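Local coordinates for protein methyltransferase WBDD (Escherichia coli, PDB 4AZS) that acts as a bifunctional kinase and methyltransferase that regulates the chain length of the O9a O antigen, at residues Tyr57-Arg62 against Leu227-Asn232; Thr167-Leu172 against Met218-Asn223. All coordinates share one frame; numbering follows the deposited sequence.

Contact 1 (Tyr57-Arg62 against Leu227-Asn232)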
loop_
_atom_site.group_PDB
_atom_site.type_symbol
_atom_site.label_atom_id
_atom_site.label_comp_id
_atom_site.label_asym_id
_atom_site.label_seq_id
_atom_site.Cartn_x
_atom_site.Cartn_y
_atom_site.Cartn_z
ATOM N N TYR A 57 37.664 32.671 -24.700
ATOM C CA TYR A 57 37.261 32.978 -26.073
ATOM C C TYR A 57 38.486 33.405 -26.915
ATOM O O TYR A 57 38.726 32.842 -27.970
ATOM C CB TYR A 57 36.181 34.048 -26.127
ATOM C CG TYR A 57 35.770 34.396 -27.551
ATOM C CD1 TYR A 57 36.488 35.338 -28.307
ATOM C CD2 TYR A 57 34.720 33.736 -28.157
ATOM C CE1 TYR A 57 36.128 35.627 -29.626
ATOM C CE2 TYR A 57 34.365 34.004 -29.448
ATOM C CZ TYR A 57 35.062 34.946 -30.184
ATOM O OH TYR A 57 34.662 35.161 -31.462
ATOM N N ASP A 58 39.269 34.363 -26.427
ATOM C CA ASP A 58 40.424 34.887 -27.181
ATOM C C ASP A 58 41.453 33.805 -27.431
ATOM O O ASP A 58 41.962 33.678 -28.549
ATOM C CB ASP A 58 41.102 36.044 -26.427
ATOM C CG ASP A 58 40.258 37.284 -26.378
ATOM O OD1 ASP A 58 39.353 37.417 -27.200
ATOM O OD2 ASP A 58 40.512 38.152 -25.518
ATOM N N ASN A 59 41.761 32.998 -26.399
ATOM C CA ASN A 59 42.711 31.907 -26.564
ATOM C C ASN A 59 42.263 30.992 -27.673
ATOM O O ASN A 59 43.046 30.571 -28.506
ATOM C CB ASN A 59 42.847 31.068 -25.276
ATOM C CG ASN A 59 43.544 31.816 -24.165
ATOM O OD1 ASN A 59 44.193 32.841 -24.397
ATOM N ND2 ASN A 59 43.428 31.297 -22.943
ATOM N N LEU A 60 40.999 30.622 -27.675
ATOM C CA LEU A 60 40.581 29.601 -28.634
ATOM C C LEU A 60 40.460 30.256 -29.999
ATOM O O LEU A 60 40.737 29.638 -31.014
ATOM C CB LEU A 60 39.272 28.950 -28.210
ATOM C CG LEU A 60 38.762 27.832 -29.132
ATOM C CD1 LEU A 60 39.741 26.677 -29.295
ATOM C CD2 LEU A 60 37.470 27.345 -28.524
ATOM N N SER A 61 40.031 31.513 -30.034
ATOM C CA SER A 61 39.907 32.191 -31.309
ATOM C C SER A 61 41.314 32.376 -31.940
ATOM O O SER A 61 41.487 32.207 -33.139
ATOM C CB SER A 61 39.242 33.560 -31.141
ATOM O OG SER A 61 39.186 34.204 -32.394
ATOM N N ARG A 62 42.293 32.725 -31.115
ATOM C CA ARG A 62 43.673 32.796 -31.560
ATOM C C ARG A 62 44.123 31.452 -32.122
ATOM O O ARG A 62 44.676 31.391 -33.198
ATOM C CB ARG A 62 44.586 33.226 -30.417
ATOM C CG ARG A 62 46.031 33.625 -30.825
ATOM C CD ARG A 62 46.874 34.176 -29.641
ATOM N NE ARG A 62 46.076 35.070 -28.770
ATOM C CZ ARG A 62 45.702 34.841 -27.495
ATOM N NH1 ARG A 62 46.084 33.750 -26.832
ATOM N NH2 ARG A 62 44.933 35.734 -26.862
ATOM N N LEU A 227 43.697 22.462 -23.736
ATOM C CA LEU A 227 43.411 23.846 -23.616
ATOM C C LEU A 227 44.079 24.372 -22.351
ATOM O O LEU A 227 43.486 24.436 -21.306
ATOM C CB LEU A 227 41.911 24.025 -23.507
ATOM C CG LEU A 227 41.058 23.590 -24.689
ATOM C CD1 LEU A 227 39.594 23.659 -24.352
ATOM C CD2 LEU A 227 41.370 24.419 -25.889
ATOM N N ILE A 228 45.323 24.771 -22.492
ATOM C CA ILE A 228 46.151 25.244 -21.407
ATOM C C ILE A 228 46.642 26.588 -21.928
ATOM O O ILE A 228 46.915 26.717 -23.118
ATOM C CB ILE A 228 47.307 24.235 -21.215
ATOM C CG1 ILE A 228 46.810 22.961 -20.553
ATOM C CG2 ILE A 228 48.447 24.814 -20.379
ATOM C CD1 ILE A 228 47.826 21.840 -20.647
ATOM N N ASN A 229 46.746 27.595 -21.078
ATOM C CA ASN A 229 46.774 28.983 -21.595
ATOM C C ASN A 229 47.937 29.200 -22.568
ATOM O O ASN A 229 47.835 29.960 -23.534
ATOM C CB ASN A 229 46.735 30.032 -20.458
ATOM C CG ASN A 229 45.308 30.254 -19.896
ATOM O OD1 ASN A 229 44.330 29.652 -20.342
ATOM N ND2 ASN A 229 45.203 31.109 -18.906
ATOM N N ASP A 230 48.989 28.435 -22.336
ATOM C CA ASP A 230 50.216 28.492 -23.063
ATOM C C ASP A 230 50.287 27.494 -24.237
ATOM O O ASP A 230 51.230 27.504 -25.031
ATOM C CB ASP A 230 51.235 28.057 -22.009
ATOM C CG ASP A 230 52.631 28.300 -22.415
ATOM O OD1 ASP A 230 52.828 29.125 -23.329
ATOM O OD2 ASP A 230 53.533 27.666 -21.806
ATOM N N PHE A 231 49.349 26.555 -24.290
ATOM C CA PHE A 231 49.436 25.440 -25.225
ATOM C C PHE A 231 48.037 25.010 -25.607
ATOM O O PHE A 231 47.322 24.451 -24.784
ATOM C CB PHE A 231 50.108 24.241 -24.553
ATOM C CG PHE A 231 50.480 23.132 -25.518
ATOM C CD1 PHE A 231 51.613 23.220 -26.260
ATOM C CD2 PHE A 231 49.673 22.014 -25.673
ATOM C CE1 PHE A 231 51.971 22.209 -27.142
ATOM C CE2 PHE A 231 50.011 20.995 -26.566
ATOM C CZ PHE A 231 51.165 21.084 -27.285
ATOM N N ASN A 232 47.656 25.238 -26.853
ATOM C CA ASN A 232 46.292 25.014 -27.268
ATOM C C ASN A 232 46.304 24.278 -28.596
ATOM O O ASN A 232 46.556 24.864 -29.661
ATOM C CB ASN A 232 45.575 26.353 -27.345
ATOM C CG ASN A 232 44.103 26.211 -27.619
ATOM O OD1 ASN A 232 43.680 25.452 -28.506
ATOM N ND2 ASN A 232 43.312 26.949 -26.895
#
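Asn59 and Leu60 of helix 47-64, which packs beside the methyltransferase sheet, meet Asn229, Asn232 and Leu227 of a beta hairpin lying between that sheet and the five-stranded one. This helix-against-hairpin contact is sparse: 195 Å² is buried in all, and no hydrogen bond joins 57-62 to 227-232 directly. The polar link is just outside, where Asn229 ND2 bonds to Glu55 OE2, one helical turn before Asn59. The hairpin reverses through a type I turn from Ile228 to Phe231, closed by Phe231 N to Ile228 O at 2.7 Å. Asn59 ND2 lies 3.2 Å from Asn229 OD1, but the angle is poor for a hydrogen bond and the two amide planes stand 65° apart. The other end of the Asn59 amide is held within the helix, where Arg62 NH1 donates to Asn59 OD1 at 3.2 Å. With chi1 at -174° the Asn232 amide extends toward the helix, ND2 coming to 4.2 Å from Leu60 CA; its OD1 is hydrogen-bonded to Arg225 of the same hairpin. Deeper in, Leu60 CD1 is 4.4 Å from Leu227 CD2. Leu227 also packs on strands 200-207 and 216-222, while Ile228 and Phe231 touch strand 316-322 of the five-stranded sheet.

Contact 2 (Thr167-Leu172 against Met218-Asn223)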
loop_
_atom_site.group_PDB
_atom_site.type_symbol
_atom_site.label_atom_id
_atom_site.label_comp_id
_atom_site.label_asym_id
_atom_site.label_seq_id
_atom_site.Cartn_x
_atom_site.Cartn_y
_atom_site.Cartn_z
ATOM N N THR A 167 31.748 20.067 -29.929
ATOM C CA THR A 167 32.385 21.377 -29.908
ATOM C C THR A 167 33.877 21.244 -29.764
ATOM O O THR A 167 34.375 20.167 -29.598
ATOM C CB THR A 167 31.868 22.184 -28.708
ATOM O OG1 THR A 167 32.184 21.478 -27.501
ATOM C CG2 THR A 167 30.343 22.395 -28.808
ATOM N N GLN A 168 34.610 22.348 -29.785
ATOM C CA GLN A 168 36.028 22.312 -29.477
ATOM C C GLN A 168 36.304 22.532 -27.987
ATOM O O GLN A 168 37.344 22.089 -27.465
ATOM C CB GLN A 168 36.742 23.359 -30.304
ATOM C CG GLN A 168 36.797 23.007 -31.772
ATOM C CD GLN A 168 37.641 21.771 -32.016
ATOM O OE1 GLN A 168 38.760 21.690 -31.615
ATOM N NE2 GLN A 168 37.061 20.791 -32.604
ATOM N N ALA A 169 35.396 23.234 -27.310
ATOM C CA ALA A 169 35.568 23.605 -25.905
ATOM C C ALA A 169 34.225 23.870 -25.275
ATOM O O ALA A 169 33.288 24.330 -25.931
ATOM C CB ALA A 169 36.418 24.831 -25.775
ATOM N N VAL A 170 34.156 23.571 -23.998
ATOM C CA VAL A 170 32.975 23.814 -23.181
ATOM C C VAL A 170 33.387 24.475 -21.894
ATOM O O VAL A 170 34.356 24.038 -21.248
ATOM C CB VAL A 170 32.223 22.499 -22.852
ATOM C CG1 VAL A 170 30.881 22.794 -22.196
ATOM C CG2 VAL A 170 31.984 21.726 -24.127
ATOM N N ILE A 171 32.652 25.519 -21.520
ATOM C CA ILE A 171 32.833 26.183 -20.244
ATOM C C ILE A 171 31.579 26.001 -19.419
ATOM O O ILE A 171 30.487 26.344 -19.890
ATOM C CB ILE A 171 33.149 27.680 -20.461
ATOM C CG1 ILE A 171 34.464 27.776 -21.171
ATOM C CG2 ILE A 171 33.265 28.432 -19.142
ATOM C CD1 ILE A 171 34.755 29.201 -21.570
ATOM N N LEU A 172 31.744 25.425 -18.221
ATOM C CA LEU A 172 30.650 25.159 -17.323
ATOM C C LEU A 172 30.892 25.809 -15.982
ATOM O O LEU A 172 31.964 25.676 -15.439
ATOM C CB LEU A 172 30.486 23.646 -17.100
ATOM C CG LEU A 172 30.219 22.888 -18.400
ATOM C CD1 LEU A 172 30.430 21.403 -18.159
ATOM C CD2 LEU A 172 28.843 23.152 -18.966
ATOM N N MET A 218 33.979 26.905 -12.066
ATOM C CA MET A 218 33.896 26.975 -13.507
ATOM C C MET A 218 34.991 26.065 -14.075
ATOM O O MET A 218 36.157 26.207 -13.708
ATOM C CB MET A 218 34.150 28.412 -13.951
ATOM C CG MET A 218 34.059 28.601 -15.435
ATOM S SD MET A 218 34.165 30.299 -16.055
ATOM C CE MET A 218 32.579 30.899 -15.540
ATOM N N TYR A 219 34.598 25.165 -14.960
ATOM C CA TYR A 219 35.476 24.237 -15.643
ATOM C C TYR A 219 35.545 24.507 -17.131
ATOM O O TYR A 219 34.581 24.903 -17.748
ATOM C CB TYR A 219 34.955 22.819 -15.441
ATOM C CG TYR A 219 35.133 22.328 -14.002
ATOM C CD1 TYR A 219 36.374 21.837 -13.552
ATOM C CD2 TYR A 219 34.104 22.466 -13.069
ATOM C CE1 TYR A 219 36.533 21.447 -12.227
ATOM C CE2 TYR A 219 34.271 22.068 -11.748
ATOM C CZ TYR A 219 35.459 21.552 -11.363
ATOM O OH TYR A 219 35.592 21.211 -10.074
ATOM N N LEU A 220 36.713 24.288 -17.683
ATOM C CA LEU A 220 36.959 24.302 -19.095
ATOM C C LEU A 220 37.142 22.844 -19.509
ATOM O O LEU A 220 37.975 22.123 -18.949
ATOM C CB LEU A 220 38.246 25.057 -19.355
ATOM C CG LEU A 220 38.671 25.197 -20.799
ATOM C CD1 LEU A 220 37.664 25.925 -21.660
ATOM C CD2 LEU A 220 39.995 25.930 -20.825
ATOM N N VAL A 221 36.359 22.394 -20.460
ATOM C CA VAL A 221 36.287 20.945 -20.776
ATOM C C VAL A 221 36.479 20.780 -22.286
ATOM O O VAL A 221 36.015 21.622 -23.067
ATOM C CB VAL A 221 34.918 20.411 -20.383
ATOM C CG1 VAL A 221 34.715 18.985 -20.783
ATOM C CG2 VAL A 221 34.651 20.613 -18.913
ATOM N N SER A 222 37.154 19.731 -22.723
ATOM C CA SER A 222 37.226 19.451 -24.163
ATOM C C SER A 222 37.390 18.002 -24.452
ATOM O O SER A 222 38.068 17.246 -23.696
ATOM C CB SER A 222 38.380 20.200 -24.842
ATOM O OG SER A 222 38.352 19.975 -26.255
ATOM N N ASN A 223 36.765 17.582 -25.551
ATOM C CA ASN A 223 36.977 16.222 -26.022
ATOM C C ASN A 223 37.913 16.179 -27.232
ATOM O O ASN A 223 38.111 15.123 -27.801
ATOM C CB ASN A 223 35.668 15.502 -26.322
ATOM C CG ASN A 223 35.121 14.728 -25.142
ATOM O OD1 ASN A 223 35.724 14.644 -24.073
ATOM N ND2 ASN A 223 33.925 14.204 -25.315
HETATM O O HOH W 1 35.100 19.643 -26.843
#
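Val170 and Leu172 pair with Val221 and Tyr219 as antiparallel neighbours in the seven-stranded sheet of the methyltransferase, whose 3-2-1-4-5-7-6 order is the class I, Rossmann-like one. Strands 169-172 and 218-222 run at 159°, with axes 4.6 Å apart. Four backbone hydrogen bonds join two hydrogen-bonded pairs, the straightest from Leu172 N to Tyr219 O (2.9 Å, 167° at the hydrogen). Between these pairs sits the non-hydrogen-bonded pair Ile171 and Leu220, and here packing is tight. Ile171 CG1, placed beside its own backbone N, touches Leu220 CD1 at 3.7 Å; its other branch, CG2, lies 3.7 Å from Met218 SD, where the chain of Met218 bends at chi3. Helix 47-64 covers this face through Gln56 and Arg49. On the face of Val170 and Val221 the side chains stand a little farther apart, CB to CB 4.2 Å. The loose end is at Gln168 and Asn223, both partly exposed, where direct strand pairing gives way to a water that donates to Thr167 O and accepts from Asn223 N. Just before it, the hydroxyl Ser222 OG donates to Gln168 O at 2.6 Å, approaching from above the carbonyl plane, 37° out of it.

From the N terminus the chain runs past helix 18-24 into helix 47-64, then builds the parallel strands of the methyltransferase sheet and reaches 167-172. The excursion from there to 218-223, which includes strand 200-207, is closed by contact 2. Soon after comes segment 227-232, at the turn of the hairpin of strands 225-228 and 231-234, and contact 1 closes the longer loop back to the helix, so the loop of contact 2 lies wholly within that of contact 1. The contacts share apolar surface: Leu227 CD1 is 3.7 Å and Leu60 CD2 3.9 Å from Ala169 CB. Helix, central sheet and hairpin are thereby joined; the hairpin leads on to strand 237-239 of the five-stranded sheet, whose residues line the AMP pocket, consistent with the kinase part.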